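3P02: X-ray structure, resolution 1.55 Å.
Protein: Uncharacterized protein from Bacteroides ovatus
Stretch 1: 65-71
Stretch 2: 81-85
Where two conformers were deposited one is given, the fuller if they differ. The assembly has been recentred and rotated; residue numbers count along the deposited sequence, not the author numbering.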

# COMPACT_ATOMS: atom_id res chain seq x y z
N THR A 65 -12.30 15.91 5.67
CA THR A 65 -11.37 15.84 4.54
C THR A 65 -11.62 14.72 3.58
O THR A 65 -11.64 14.97 2.36
N LEU A 66 -11.78 13.50 4.08
CA LEU A 66 -11.90 12.36 3.19
C LEU A 66 -13.11 12.38 2.34
O LEU A 66 -13.01 11.96 1.18
N ASP A 67 -14.26 12.82 2.89
CA ASP A 67 -15.47 12.83 2.05
C ASP A 67 -15.27 13.74 0.85
O ASP A 67 -15.71 13.40 -0.24
N ILE A 68 -14.60 14.88 1.03
CA ILE A 68 -14.36 15.83 -0.06
C ILE A 68 -13.31 15.27 -1.03
O ILE A 68 -13.57 15.21 -2.24
N LEU A 69 -12.15 14.84 -0.51
CA LEU A 69 -11.08 14.28 -1.34
C LEU A 69 -11.63 13.10 -2.17
O LEU A 69 -11.40 13.04 -3.38
N ASN A 70 -12.37 12.19 -1.53
CA ASN A 70 -12.92 11.02 -2.23
C ASN A 70 -13.81 11.42 -3.39
O ASN A 70 -13.64 10.89 -4.49
N PHE A 71 -14.73 12.35 -3.18
CA PHE A 71 -15.63 12.72 -4.27
C PHE A 71 -14.87 13.46 -5.37
O PHE A 71 -15.10 13.20 -6.56
N TYR A 81 -12.88 4.69 -2.78
CA TYR A 81 -12.66 5.67 -1.71
C TYR A 81 -11.67 5.23 -0.65
O TYR A 81 -11.62 4.05 -0.26
N PHE A 82 -10.95 6.23 -0.13
CA PHE A 82 -10.11 6.03 1.04
C PHE A 82 -11.05 5.93 2.23
O PHE A 82 -12.03 6.68 2.32
N ARG A 83 -10.73 5.02 3.14
CA ARG A 83 -11.46 4.86 4.40
C ARG A 83 -10.62 5.44 5.49
O ARG A 83 -9.39 5.33 5.44
N GLU A 84 -11.25 6.08 6.49
CA GLU A 84 -10.49 6.62 7.60
C GLU A 84 -9.78 5.51 8.35
O GLU A 84 -10.41 4.54 8.77
N LEU A 85 -8.46 5.67 8.56
CA LEU A 85 -7.71 4.69 9.31
C LEU A 85 -8.22 4.64 10.77
O LEU A 85 -8.18 5.68 11.46

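Residues 65-71 form helix, and residues 81-85 pass alongside as an extended segment in which Arg-83 and Glu-84 lie in a strand. The backbones come nearest at Asn-70 and Tyr-81, whose CA atoms lie 5.4 Å apart, and the contact buries 355 Å² in all. From the helix, Leu-66 and Asn-70 send their CA-to-CB bonds toward the partner; they sit one turn apart, joined by the backbone hydrogen bond from Asn-70 N to Leu-66 O (2.8 Å). That four-residue spacing is the first rule to read here: one polar and one apolar side chain, both with CA-to-CB bonds directed toward the other stretch.

Tyr-81 opens the second stretch. Its CA-to-CB bond runs sideways, and with chi1 in m (-71°) the ring lies against the helix, one face over Asn-70. Asn-70 CB sits 3.6 Å from the centroid of the Tyr-81 ring, only 12° off the normal, a CH-pi contact that puts the aliphatic part of the asparagine to work while its amide bonds to the backbone of Phe-82. Farther along the ring, Tyr-81 OH comes within 3.9 Å of Phe-71 CD1, at the edge of the Phe-71 ring. Phe-71 (chi1 t) points its CA-to-CB bond away, so this is a marginal touch; the hydroxyl has its hydrogen bond elsewhere in the structure.

Phe-82 is held through its backbone as well as its side chain. Phe-82 N donates to Asn-70 OD1 (2.8 Å, 155°), and Asn-70 ND2 donates to Phe-82 O (3.0 Å, 160°). The amide of Asn-70, with chi1 m at -80° and chi2 at -30°, thus reads both polar groups of a single residue, supplying an acceptor for the NH and a donor for the carbonyl. Both partners are main-chain atoms of Phe-82. The phenylalanine side chain is in the m rotamer (-66°) and its CA-to-CB bond points toward the helix, with Asn-70 OD1 3.5 Å from Phe-82 CD2 at the ring edge. Leu-69, chi1 t and chi2 p, starts sideways but brings its end nearer, placing Leu-69 CD2 4.0 Å from Phe-82 CD2. Leu-66 CD2 reaches Phe-82 CB at 4.3 Å.

At Arg-83 the CA-to-CB bond points away from the helix, leaving its backbone to make the contact: Leu-66 CD1 lies 3.9 Å from Arg-83 C. Glu-84 follows with a sideways CA-to-CB bond and chi1 and chi2 both t. Leu-66, in its m,t rotamer, sets Leu-66 CD1 3.6 Å from Glu-84 N and 3.9 Å from Glu-84 CB, so it packs on the backbone and the first carbon of the glutamate. The carboxylate makes no polar contact with residues 65-71.

Leu-85 is buried but does not touch residues 65-71, and its side-chain end leads away. The design lesson is compact: one asparagine anchors the backbone, the Tyr-81 ring covers its CB, and Leu-66 and Leu-69 pack on Phe-82, with Leu-66 also on the backbone of Arg-83 and Glu-84.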

# COMPACT_ATOMS: atom_id res chain seq x y z
CB THR A 65 -9.93 15.67 5.06
OG1 THR A 65 -9.67 16.67 6.03
CG2 THR A 65 -8.90 15.71 3.94
CB LEU A 66 -11.85 11.03 3.95
CG LEU A 66 -10.50 10.71 4.59
CD1 LEU A 66 -10.57 9.34 5.24
CD2 LEU A 66 -9.34 10.82 3.55
CB ASP A 67 -16.73 13.23 2.84
CG ASP A 67 -17.16 12.21 3.89
OD1 ASP A 67 -16.89 11.01 3.71
OD2 ASP A 67 -17.79 12.63 4.89
CB ILE A 68 -13.96 17.19 0.53
CG1 ILE A 68 -15.17 17.78 1.25
CG2 ILE A 68 -13.45 18.14 -0.58
CD1 ILE A 68 -14.79 19.02 2.17
CB LEU A 69 -9.91 13.82 -0.45
CG LEU A 69 -8.75 13.10 -1.16
CD1 LEU A 69 -7.88 14.08 -1.94
CD2 LEU A 69 -7.91 12.31 -0.15
CB ASN A 70 -13.71 10.15 -1.26
CG ASN A 70 -12.81 9.27 -0.44
OD1 ASN A 70 -11.74 8.86 -0.89
ND2 ASN A 70 -13.24 8.94 0.77
CB PHE A 71 -16.83 13.54 -3.77
CG PHE A 71 -17.83 13.68 -4.90
CD1 PHE A 71 -18.62 12.61 -5.28
CD2 PHE A 71 -17.92 14.87 -5.62
CE1 PHE A 71 -19.49 12.71 -6.37
CE2 PHE A 71 -18.79 14.97 -6.71
CZ PHE A 71 -19.56 13.88 -7.08
CB TYR A 81 -13.97 5.99 -1.00
CG TYR A 81 -14.99 6.81 -1.76
CD1 TYR A 81 -14.80 7.14 -3.10
CD2 TYR A 81 -16.15 7.28 -1.13
CE1 TYR A 81 -15.74 7.92 -3.80
CE2 TYR A 81 -17.11 8.01 -1.83
CZ TYR A 81 -16.89 8.35 -3.15
OH TYR A 81 -17.84 9.12 -3.80
CB PHE A 82 -9.16 7.23 1.26
CG PHE A 82 -8.12 7.40 0.19
CD1 PHE A 82 -6.96 6.64 0.20
CD2 PHE A 82 -8.27 8.37 -0.79
CE1 PHE A 82 -5.99 6.80 -0.80
CE2 PHE A 82 -7.30 8.54 -1.78
CZ PHE A 82 -6.18 7.75 -1.79
CB ARG A 83 -11.72 3.37 4.68
CG ARG A 83 -12.62 2.72 3.63
CD ARG A 83 -12.85 1.24 3.89
NE ARG A 83 -13.48 1.01 5.20
CZ ARG A 83 -13.75 -0.20 5.70
NH1 ARG A 83 -13.46 -1.29 5.00
NH2 ARG A 83 -14.30 -0.32 6.89
CB GLU A 84 -11.40 7.42 8.54
CG GLU A 84 -10.64 8.04 9.71
CD GLU A 84 -11.55 8.72 10.71
OE1 GLU A 84 -12.44 9.48 10.27
OE2 GLU A 84 -11.40 8.48 11.92
CB LEU A 85 -6.21 5.06 9.28
CG LEU A 85 -5.28 4.09 10.02
CD1 LEU A 85 -5.26 2.72 9.34
CD2 LEU A 85 -3.85 4.64 10.09